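Local atomic coordinates of phosphatase (Thermotoga maritima, PDB entry 1NF2), a protein that is probably a magnesium-dependent phosphatase of the haloacid dehalogenase family, with a separate domain thought to bind the substrate. Residues I92-I106 with L136-L150. Numbering follows the deposited sequence.
Sequences IEYIKPLNVHWQAYI and LSELVSKMGTTKLLL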
ATOM      1  N   ILE A  92     -18.952  -4.217 -12.579  1.00 25.53           N
ATOM      2  CA  ILE A  92     -19.250  -2.987 -13.312  1.00 27.43           C
ATOM      3  C   ILE A  92     -20.657  -2.996 -13.908  1.00 28.26           C
ATOM      4  O   ILE A  92     -21.377  -1.998 -13.821  1.00 28.30           O
ATOM      5  CB  ILE A  92     -18.209  -2.731 -14.443  1.00 35.53           C
ATOM      6  CG1 ILE A  92     -17.040  -1.903 -13.899  1.00 35.41           C
ATOM      7  CG2 ILE A  92     -18.847  -1.982 -15.604  1.00 34.55           C
ATOM      8  CD1 ILE A  92     -16.307  -2.540 -12.752  1.00 36.78           C
ATOM      9  N   GLU A  93     -21.050  -4.112 -14.517  1.00 26.24           N
ATOM     10  CA  GLU A  93     -22.383  -4.210 -15.103  1.00 28.85           C
ATOM     11  C   GLU A  93     -23.451  -4.153 -14.011  1.00 28.73           C
ATOM     12  O   GLU A  93     -24.564  -3.687 -14.238  1.00 28.55           O
ATOM     13  CB  GLU A  93     -22.510  -5.494 -15.923  1.00 53.08           C
ATOM     14  CG  GLU A  93     -21.747  -5.421 -17.239  1.00 59.72           C
ATOM     15  CD  GLU A  93     -21.847  -6.690 -18.067  1.00 64.91           C
ATOM     16  OE1 GLU A  93     -21.317  -6.694 -19.201  1.00 67.03           O
ATOM     17  OE2 GLU A  93     -22.450  -7.678 -17.587  1.00 66.74           O
ATOM     18  N   TYR A  94     -23.093  -4.600 -12.816  1.00 36.74           N
ATOM     19  CA  TYR A  94     -24.009  -4.588 -11.685  1.00 36.59           C
ATOM     20  C   TYR A  94     -24.133  -3.174 -11.105  1.00 39.39           C
ATOM     21  O   TYR A  94     -25.225  -2.711 -10.760  1.00 38.21           O
ATOM     22  CB  TYR A  94     -23.478  -5.523 -10.602  1.00 27.00           C
ATOM     23  CG  TYR A  94     -24.401  -5.730  -9.422  1.00 24.13           C
ATOM     24  CD1 TYR A  94     -25.279  -6.816  -9.379  1.00 23.58           C
ATOM     25  CD2 TYR A  94     -24.367  -4.869  -8.328  1.00 23.86           C
ATOM     26  CE1 TYR A  94     -26.097  -7.041  -8.268  1.00 21.72           C
ATOM     27  CE2 TYR A  94     -25.178  -5.081  -7.219  1.00 22.28           C
ATOM     28  CZ  TYR A  94     -26.039  -6.170  -7.194  1.00 23.46           C
ATOM     29  OH  TYR A  94     -26.832  -6.379  -6.091  1.00 24.41           O
ATOM     30  N   ILE A  95     -22.997  -2.490 -11.022  1.00 33.61           N
ATOM     31  CA  ILE A  95     -22.921  -1.162 -10.439  1.00 34.47           C
ATOM     32  C   ILE A  95     -23.398   0.016 -11.294  1.00 35.14           C
ATOM     33  O   ILE A  95     -23.875   1.019 -10.758  1.00 35.57           O
ATOM     34  CB  ILE A  95     -21.478  -0.896  -9.985  1.00 55.05           C
ATOM     35  CG1 ILE A  95     -21.458   0.133  -8.866  1.00 57.73           C
ATOM     36  CG2 ILE A  95     -20.644  -0.396 -11.152  1.00 55.96           C
ATOM     37  CD1 ILE A  95     -20.066   0.431  -8.380  1.00 62.73           C
ATOM     38  N   LYS A  96     -23.280  -0.088 -12.614  1.00 36.54           N
ATOM     39  CA  LYS A  96     -23.686   1.014 -13.479  1.00 38.09           C
ATOM     40  C   LYS A  96     -25.166   1.402 -13.408  1.00 39.16           C
ATOM     41  O   LYS A  96     -25.492   2.585 -13.308  1.00 39.16           O
ATOM     42  CB  LYS A  96     -23.269   0.730 -14.929  1.00 47.01           C
ATOM     43  CG  LYS A  96     -21.751   0.815 -15.137  1.00 50.65           C
ATOM     44  CD  LYS A  96     -21.314   0.381 -16.538  1.00 53.03           C
ATOM     45  CE  LYS A  96     -21.710   1.390 -17.609  1.00 54.41           C
ATOM     46  NZ  LYS A  96     -21.019   2.704 -17.437  1.00 53.26           N
ATOM     47  N   PRO A  97     -26.083   0.420 -13.452  1.00 44.63           N
ATOM     48  CA  PRO A  97     -27.501   0.787 -13.384  1.00 44.46           C
ATOM     49  C   PRO A  97     -27.828   1.547 -12.099  1.00 45.31           C
ATOM     50  O   PRO A  97     -28.837   2.245 -12.017  1.00 45.09           O
ATOM     51  CB  PRO A  97     -28.211  -0.565 -13.450  1.00 33.73           C
ATOM     52  CG  PRO A  97     -27.272  -1.399 -14.270  1.00 33.62           C
ATOM     53  CD  PRO A  97     -25.927  -1.026 -13.683  1.00 34.58           C
ATOM     54  N   LEU A  98     -26.963   1.408 -11.100  1.00 37.21           N
ATOM     55  CA  LEU A  98     -27.143   2.069  -9.810  1.00 37.69           C
ATOM     56  C   LEU A  98     -26.690   3.529  -9.805  1.00 38.70           C
ATOM     57  O   LEU A  98     -26.715   4.189  -8.764  1.00 39.13           O
ATOM     58  CB  LEU A  98     -26.387   1.290  -8.729  1.00 36.52           C
ATOM     59  CG  LEU A  98     -27.160   0.246  -7.916  1.00 37.15           C
ATOM     60  CD1 LEU A  98     -28.184  -0.450  -8.790  1.00 37.36           C
ATOM     61  CD2 LEU A  98     -26.187  -0.742  -7.305  1.00 33.78           C
ATOM     62  N   ASN A  99     -26.285   4.031 -10.967  1.00 40.18           N
ATOM     63  CA  ASN A  99     -25.812   5.407 -11.096  1.00 42.91           C
ATOM     64  C   ASN A  99     -24.981   5.880  -9.908  1.00 43.50           C
ATOM     65  O   ASN A  99     -25.491   6.544  -9.000  1.00 42.46           O
ATOM     66  CB  ASN A  99     -26.982   6.367 -11.314  1.00 69.96           C
ATOM     67  CG  ASN A  99     -27.186   6.702 -12.777  1.00 72.89           C
ATOM     68  OD1 ASN A  99     -27.609   5.859 -13.568  1.00 73.40           O
ATOM     69  ND2 ASN A  99     -26.865   7.940 -13.148  1.00 75.22           N
ATOM     70  N   VAL A 100     -23.697   5.529  -9.932  1.00 40.22           N
ATOM     71  CA  VAL A 100     -22.760   5.901  -8.880  1.00 39.56           C
ATOM     72  C   VAL A 100     -21.520   6.529  -9.503  1.00 39.19           C
ATOM     73  O   VAL A 100     -21.380   6.575 -10.725  1.00 39.54           O
ATOM     74  CB  VAL A 100     -22.318   4.671  -8.074  1.00 54.11           C
ATOM     75  CG1 VAL A 100     -23.519   4.025  -7.406  1.00 55.65           C
ATOM     76  CG2 VAL A 100     -21.626   3.679  -8.993  1.00 54.56           C
ATOM     77  N   HIS A 101     -20.624   7.022  -8.656  1.00 35.98           N
ATOM     78  CA  HIS A 101     -19.386   7.625  -9.128  1.00 35.82           C
ATOM     79  C   HIS A 101     -18.240   6.670  -8.810  1.00 32.16           C
ATOM     80  O   HIS A 101     -17.801   6.550  -7.666  1.00 29.76           O
ATOM     81  CB  HIS A 101     -19.173   8.987  -8.465  1.00 72.44           C
ATOM     82  CG  HIS A 101     -20.145  10.031  -8.924  1.00 78.58           C
ATOM     83  ND1 HIS A 101     -20.247  10.423 -10.244  1.00 81.09           N
ATOM     84  CD2 HIS A 101     -21.073  10.749  -8.247  1.00 80.66           C
ATOM     85  CE1 HIS A 101     -21.195  11.335 -10.358  1.00 82.58           C
ATOM     86  NE2 HIS A 101     -21.712  11.551  -9.161  1.00 83.18           N
ATOM     87  N   TRP A 102     -17.776   5.975  -9.838  1.00 31.27           N
ATOM     88  CA  TRP A 102     -16.705   5.016  -9.663  1.00 29.58           C
ATOM     89  C   TRP A 102     -15.489   5.342 -10.508  1.00 29.28           C
ATOM     90  O   TRP A 102     -15.589   5.986 -11.554  1.00 28.42           O
ATOM     91  CB  TRP A 102     -17.194   3.608 -10.005  1.00 33.43           C
ATOM     92  CG  TRP A 102     -17.662   3.467 -11.415  1.00 30.41           C
ATOM     93  CD1 TRP A 102     -18.830   3.937 -11.945  1.00 28.66           C
ATOM     94  CD2 TRP A 102     -16.972   2.807 -12.482  1.00 28.05           C
ATOM     95  NE1 TRP A 102     -18.913   3.603 -13.276  1.00 27.01           N
ATOM     96  CE2 TRP A 102     -17.787   2.910 -13.631  1.00 26.00           C
ATOM     97  CE3 TRP A 102     -15.746   2.136 -12.575  1.00 26.74           C
ATOM     98  CZ2 TRP A 102     -17.414   2.367 -14.863  1.00 26.22           C
ATOM     99  CZ3 TRP A 102     -15.374   1.595 -13.797  1.00 26.25           C
ATOM    100  CH2 TRP A 102     -16.209   1.713 -14.928  1.00 25.29           C
ATOM    101  N   GLN A 103     -14.341   4.876 -10.029  1.00 36.59           N
ATOM    102  CA  GLN A 103     -13.059   5.072 -10.683  1.00 36.62           C
ATOM    103  C   GLN A 103     -12.337   3.728 -10.682  1.00 33.70           C
ATOM    104  O   GLN A 103     -12.680   2.836  -9.907  1.00 33.13           O
ATOM    105  CB  GLN A 103     -12.256   6.119  -9.919  1.00 63.93           C
ATOM    106  CG  GLN A 103     -12.257   5.905  -8.415  1.00 72.28           C
ATOM    107  CD  GLN A 103     -11.586   7.040  -7.667  1.00 76.61           C
ATOM    108  OE1 GLN A 103     -11.979   8.201  -7.799  1.00 79.17           O
ATOM    109  NE2 GLN A 103     -10.570   6.712  -6.873  1.00 77.92           N
ATOM    110  N   ALA A 104     -11.342   3.577 -11.545  1.00 29.92           N
ATOM    111  CA  ALA A 104     -10.617   2.315 -11.611  1.00 28.24           C
ATOM    112  C   ALA A 104      -9.106   2.498 -11.692  1.00 26.43           C
ATOM    113  O   ALA A 104      -8.616   3.433 -12.322  1.00 25.02           O
ATOM    114  CB  ALA A 104     -11.102   1.504 -12.817  1.00 21.46           C
ATOM    115  N   TYR A 105      -8.380   1.591 -11.046  1.00 24.49           N
ATOM    116  CA  TYR A 105      -6.922   1.602 -11.059  1.00 23.81           C
ATOM    117  C   TYR A 105      -6.477   0.563 -12.075  1.00 23.20           C
ATOM    118  O   TYR A 105      -6.533  -0.638 -11.811  1.00 22.29           O
ATOM    119  CB  TYR A 105      -6.385   1.252  -9.674  1.00 31.32           C
ATOM    120  CG  TYR A 105      -6.501   2.383  -8.678  1.00 33.59           C
ATOM    121  CD1 TYR A 105      -5.504   3.349  -8.581  1.00 34.38           C
ATOM    122  CD2 TYR A 105      -7.603   2.487  -7.832  1.00 35.29           C
ATOM    123  CE1 TYR A 105      -5.596   4.389  -7.661  1.00 35.35           C
ATOM    124  CE2 TYR A 105      -7.705   3.524  -6.907  1.00 35.98           C
ATOM    125  CZ  TYR A 105      -6.695   4.471  -6.828  1.00 35.71           C
ATOM    126  OH  TYR A 105      -6.770   5.494  -5.912  1.00 37.87           O
ATOM    127  N   ILE A 106      -6.027   1.029 -13.236  1.00 22.63           N
ATOM    128  CA  ILE A 106      -5.615   0.129 -14.304  1.00 22.09           C
ATOM    129  C   ILE A 106      -4.175   0.341 -14.750  1.00 22.29           C
ATOM    130  O   ILE A 106      -3.827   1.395 -15.279  1.00 19.19           O
ATOM    131  CB  ILE A 106      -6.534   0.309 -15.528  1.00 24.17           C
ATOM    132  CG1 ILE A 106      -7.977  -0.010 -15.125  1.00 22.85           C
ATOM    133  CG2 ILE A 106      -6.056  -0.562 -16.680  1.00 19.46           C
ATOM    134  CD1 ILE A 106      -8.988   0.406 -16.157  1.00 26.77           C
ATOM    135  N   LEU A 136     -14.684   3.890 -19.621  1.00 30.38           N
ATOM    136  CA  LEU A 136     -13.949   3.115 -18.632  1.00 30.60           C
ATOM    137  C   LEU A 136     -14.463   1.682 -18.524  1.00 31.49           C
ATOM    138  O   LEU A 136     -13.688   0.753 -18.292  1.00 29.33           O
ATOM    139  CB  LEU A 136     -14.029   3.807 -17.270  1.00 34.02           C
ATOM    140  CG  LEU A 136     -13.187   3.218 -16.136  1.00 35.55           C
ATOM    141  CD1 LEU A 136     -11.745   3.021 -16.593  1.00 34.46           C
ATOM    142  CD2 LEU A 136     -13.250   4.159 -14.938  1.00 34.45           C
ATOM    143  N   SER A 137     -15.768   1.498 -18.703  1.00 31.18           N
ATOM    144  CA  SER A 137     -16.347   0.162 -18.619  1.00 32.53           C
ATOM    145  C   SER A 137     -15.657  -0.801 -19.578  1.00 31.51           C
ATOM    146  O   SER A 137     -15.423  -1.956 -19.229  1.00 32.62           O
ATOM    147  CB  SER A 137     -17.856   0.205 -18.901  1.00 54.25           C
ATOM    148  OG  SER A 137     -18.135   0.785 -20.164  1.00 59.50           O
ATOM    149  N   GLU A 138     -15.323  -0.338 -20.780  1.00 27.90           N
ATOM    150  CA  GLU A 138     -14.644  -1.208 -21.741  1.00 30.62           C
ATOM    151  C   GLU A 138     -13.183  -1.429 -21.350  1.00 31.13           C
ATOM    152  O   GLU A 138     -12.652  -2.538 -21.471  1.00 29.40           O
ATOM    153  CB  GLU A 138     -14.709  -0.631 -23.161  1.00 53.40           C
ATOM    154  CG  GLU A 138     -13.728  -1.308 -24.128  1.00 59.22           C
ATOM    155  CD  GLU A 138     -13.914  -0.901 -25.585  1.00 62.81           C
ATOM    156  OE1 GLU A 138     -14.015   0.309 -25.871  1.00 64.58           O
ATOM    157  OE2 GLU A 138     -13.942  -1.801 -26.450  1.00 65.28           O
ATOM    158  N   LEU A 139     -12.541  -0.361 -20.888  1.00 33.70           N
ATOM    159  CA  LEU A 139     -11.147  -0.411 -20.472  1.00 34.25           C
ATOM    160  C   LEU A 139     -10.972  -1.508 -19.413  1.00 35.28           C
ATOM    161  O   LEU A 139     -10.134  -2.402 -19.553  1.00 33.56           O
ATOM    162  CB  LEU A 139     -10.739   0.959 -19.903  1.00 37.76           C
ATOM    163  CG  LEU A 139      -9.260   1.350 -19.869  1.00 38.38           C
ATOM    164  CD1 LEU A 139      -8.730   1.350 -21.271  1.00 39.56           C
ATOM    165  CD2 LEU A 139      -9.078   2.736 -19.270  1.00 38.16           C
ATOM    166  N   VAL A 140     -11.781  -1.440 -18.361  1.00 41.94           N
ATOM    167  CA  VAL A 140     -11.716  -2.414 -17.277  1.00 46.18           C
ATOM    168  C   VAL A 140     -12.143  -3.808 -17.716  1.00 48.97           C
ATOM    169  O   VAL A 140     -11.399  -4.773 -17.552  1.00 49.10           O
ATOM    170  CB  VAL A 140     -12.614  -1.998 -16.093  1.00 54.44           C
ATOM    171  CG1 VAL A 140     -12.597  -3.081 -15.022  1.00 56.43           C
ATOM    172  CG2 VAL A 140     -12.136  -0.676 -15.517  1.00 55.11           C
ATOM    173  N   SER A 141     -13.345  -3.904 -18.271  1.00 69.23           N
ATOM    174  CA  SER A 141     -13.890  -5.180 -18.720  1.00 70.62           C
ATOM    175  C   SER A 141     -12.945  -5.979 -19.609  1.00 71.06           C
ATOM    176  O   SER A 141     -13.088  -7.193 -19.736  1.00 73.71           O
ATOM    177  CB  SER A 141     -15.214  -4.953 -19.455  1.00 44.79           C
ATOM    178  OG  SER A 141     -16.188  -4.410 -18.577  1.00 43.28           O
ATOM    179  N   LYS A 142     -11.976  -5.306 -20.215  1.00 46.91           N
ATOM    180  CA  LYS A 142     -11.033  -5.979 -21.099  1.00 47.20           C
ATOM    181  C   LYS A 142      -9.568  -5.898 -20.673  1.00 45.12           C
ATOM    182  O   LYS A 142      -8.712  -6.559 -21.259  1.00 44.90           O
ATOM    183  CB  LYS A 142     -11.192  -5.430 -22.524  1.00 76.18           C
ATOM    184  CG  LYS A 142     -10.009  -5.694 -23.445  1.00 81.69           C
ATOM    185  CD  LYS A 142     -10.363  -5.518 -24.913  1.00 87.04           C
ATOM    186  CE  LYS A 142     -11.219  -6.672 -25.413  1.00 89.93           C
ATOM    187  NZ  LYS A 142     -11.370  -6.643 -26.894  1.00 91.72           N
ATOM    188  N   MET A 143      -9.265  -5.110 -19.651  1.00 54.95           N
ATOM    189  CA  MET A 143      -7.874  -4.986 -19.235  1.00 50.99           C
ATOM    190  C   MET A 143      -7.629  -5.402 -17.793  1.00 49.59           C
ATOM    191  O   MET A 143      -6.490  -5.630 -17.389  1.00 49.42           O
ATOM    192  CB  MET A 143      -7.411  -3.550 -19.447  1.00 41.00           C
ATOM    193  CG  MET A 143      -5.916  -3.384 -19.602  1.00 38.26           C
ATOM    194  SD  MET A 143      -5.560  -2.301 -20.995  1.00 35.61           S
ATOM    195  CE  MET A 143      -6.749  -1.075 -20.713  1.00 24.41           C
ATOM    196  N   GLY A 144      -8.703  -5.519 -17.023  1.00 44.68           N
ATOM    197  CA  GLY A 144      -8.560  -5.896 -15.633  1.00 41.59           C
ATOM    198  C   GLY A 144      -8.213  -4.661 -14.829  1.00 38.28           C
ATOM    199  O   GLY A 144      -7.763  -3.663 -15.386  1.00 39.50           O
ATOM    200  N   THR A 145      -8.414  -4.723 -13.522  1.00 33.15           N
ATOM    201  CA  THR A 145      -8.121  -3.585 -12.670  1.00 30.48           C
ATOM    202  C   THR A 145      -7.548  -4.049 -11.336  1.00 29.36           C
ATOM    203  O   THR A 145      -7.883  -5.134 -10.851  1.00 26.81           O
ATOM    204  CB  THR A 145      -9.391  -2.770 -12.406  1.00 32.38           C
ATOM    205  OG1 THR A 145      -9.082  -1.648 -11.577  1.00 30.79           O
ATOM    206  CG2 THR A 145     -10.432  -3.633 -11.708  1.00 32.90           C
ATOM    207  N   THR A 146      -6.676  -3.226 -10.754  1.00 29.72           N
ATOM    208  CA  THR A 146      -6.072  -3.549  -9.466  1.00 26.99           C
ATOM    209  C   THR A 146      -7.158  -3.344  -8.426  1.00 26.31           C
ATOM    210  O   THR A 146      -7.261  -4.102  -7.465  1.00 27.08           O
ATOM    211  CB  THR A 146      -4.874  -2.628  -9.146  1.00 25.48           C
ATOM    212  OG1 THR A 146      -3.898  -2.735 -10.185  1.00 23.75           O
ATOM    213  CG2 THR A 146      -4.240  -3.018  -7.820  1.00 24.61           C
ATOM    214  N   LYS A 147      -7.964  -2.304  -8.613  1.00 20.39           N
ATOM    215  CA  LYS A 147      -9.064  -2.055  -7.700  1.00 20.20           C
ATOM    216  C   LYS A 147     -10.052  -1.006  -8.192  1.00 18.88           C
ATOM    217  O   LYS A 147      -9.761  -0.218  -9.088  1.00 16.68           O
ATOM    218  CB  LYS A 147      -8.558  -1.686  -6.303  1.00 34.90           C
ATOM    219  CG  LYS A 147      -7.892  -0.342  -6.172  1.00 36.81           C
ATOM    220  CD  LYS A 147      -7.578  -0.083  -4.704  1.00 41.38           C
ATOM    221  CE  LYS A 147      -6.745   1.172  -4.501  1.00 41.61           C
ATOM    222  NZ  LYS A 147      -6.304   1.284  -3.081  1.00 38.86           N
ATOM    223  N   LEU A 148     -11.235  -1.030  -7.591  1.00 15.43           N
ATOM    224  CA  LEU A 148     -12.303  -0.109  -7.935  1.00 17.74           C
ATOM    225  C   LEU A 148     -12.590   0.688  -6.691  1.00 18.74           C
ATOM    226  O   LEU A 148     -12.401   0.205  -5.576  1.00 18.07           O
ATOM    227  CB  LEU A 148     -13.558  -0.888  -8.360  1.00 19.46           C
ATOM    228  CG  LEU A 148     -13.338  -1.749  -9.605  1.00 19.22           C
ATOM    229  CD1 LEU A 148     -14.535  -2.668  -9.839  1.00 22.01           C
ATOM    230  CD2 LEU A 148     -13.103  -0.850 -10.801  1.00 18.77           C
ATOM    231  N   LEU A 149     -13.042   1.914  -6.882  1.00 26.86           N
ATOM    232  CA  LEU A 149     -13.350   2.766  -5.756  1.00 30.83           C
ATOM    233  C   LEU A 149     -14.595   3.575  -6.064  1.00 31.95           C
ATOM    234  O   LEU A 149     -14.717   4.153  -7.140  1.00 33.51           O
ATOM    235  CB  LEU A 149     -12.165   3.694  -5.469  1.00 57.17           C
ATOM    236  CG  LEU A 149     -12.249   4.576  -4.221  1.00 60.08           C
ATOM    237  CD1 LEU A 149     -10.859   5.060  -3.851  1.00 64.07           C
ATOM    238  CD2 LEU A 149     -13.179   5.749  -4.470  1.00 62.04           C
ATOM    239  N   LEU A 150     -15.526   3.596  -5.118  1.00 22.96           N
ATOM    240  CA  LEU A 150     -16.752   4.361  -5.276  1.00 24.13           C
ATOM    241  C   LEU A 150     -16.703   5.533  -4.315  1.00 25.30           C
ATOM    242  O   LEU A 150     -16.241   5.396  -3.182  1.00 22.29           O
ATOM    243  CB  LEU A 150     -17.982   3.505  -4.963  1.00 37.91           C
ATOM    244  CG  LEU A 150     -18.493   2.567  -6.062  1.00 38.53           C
ATOM    245  CD1 LEU A 150     -17.440   1.525  -6.395  1.00 37.23           C
ATOM    246  CD2 LEU A 150     -19.781   1.912  -5.588  1.00 37.06           C
TER
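Antiparallel strands 102-105 and 147-150 pair here, and helices 85-95 and 136-143 pack on one face of their sheet. Gln-103 and Leu-149 exchange two backbone hydrogen bonds, Gln-103 N to Leu-149 O (3.0 Å) and Leu-149 N to Gln-103 O. Tyr-105 N donates to Lys-147 O, and Tyr-105 O accepts from Thr-146 N (2.8 Å). Trp-102, Ala-104, Leu-148 and Leu-150 point to the helices. The tryptophan CG sits between its backbone N and carbonyl carbon (chi1 61°), which brings the six-membered ring to helix 136-143. There Trp-102 CZ3 meets Leu-136 CD2 at 3.5 Å, and Val-140 CG2 lies at the edge of the indole. Ala-104 CB touches Val-140 CG2 at 3.6 Å. Ile-92 CD1 presses tightly on Leu-148 CD1, the two side chains crossing near a right angle. This six-stranded sheet with its helices forms a domain apart from the one that holds the magnesium ion. It is consistent with the substrate-binding cap of this HAD phosphatase. On the other sheet face, Tyr-105 and Lys-147 run side by side. Lys-147 CG approaches Tyr-105 CD2 (3.3 Å), and Lys-147 CE approaches Tyr-105 CE2 (3.5 Å). Their polar ends part: Lys-147 NZ makes a salt bridge with Glu-183, and Tyr-105 OH and Tyr-122 OH share a hydrogen bond. Replacing Tyr-105 by alanine is likely to leave the aliphatic part of Lys-147 without its flanking ring and Tyr-122 OH without this partner.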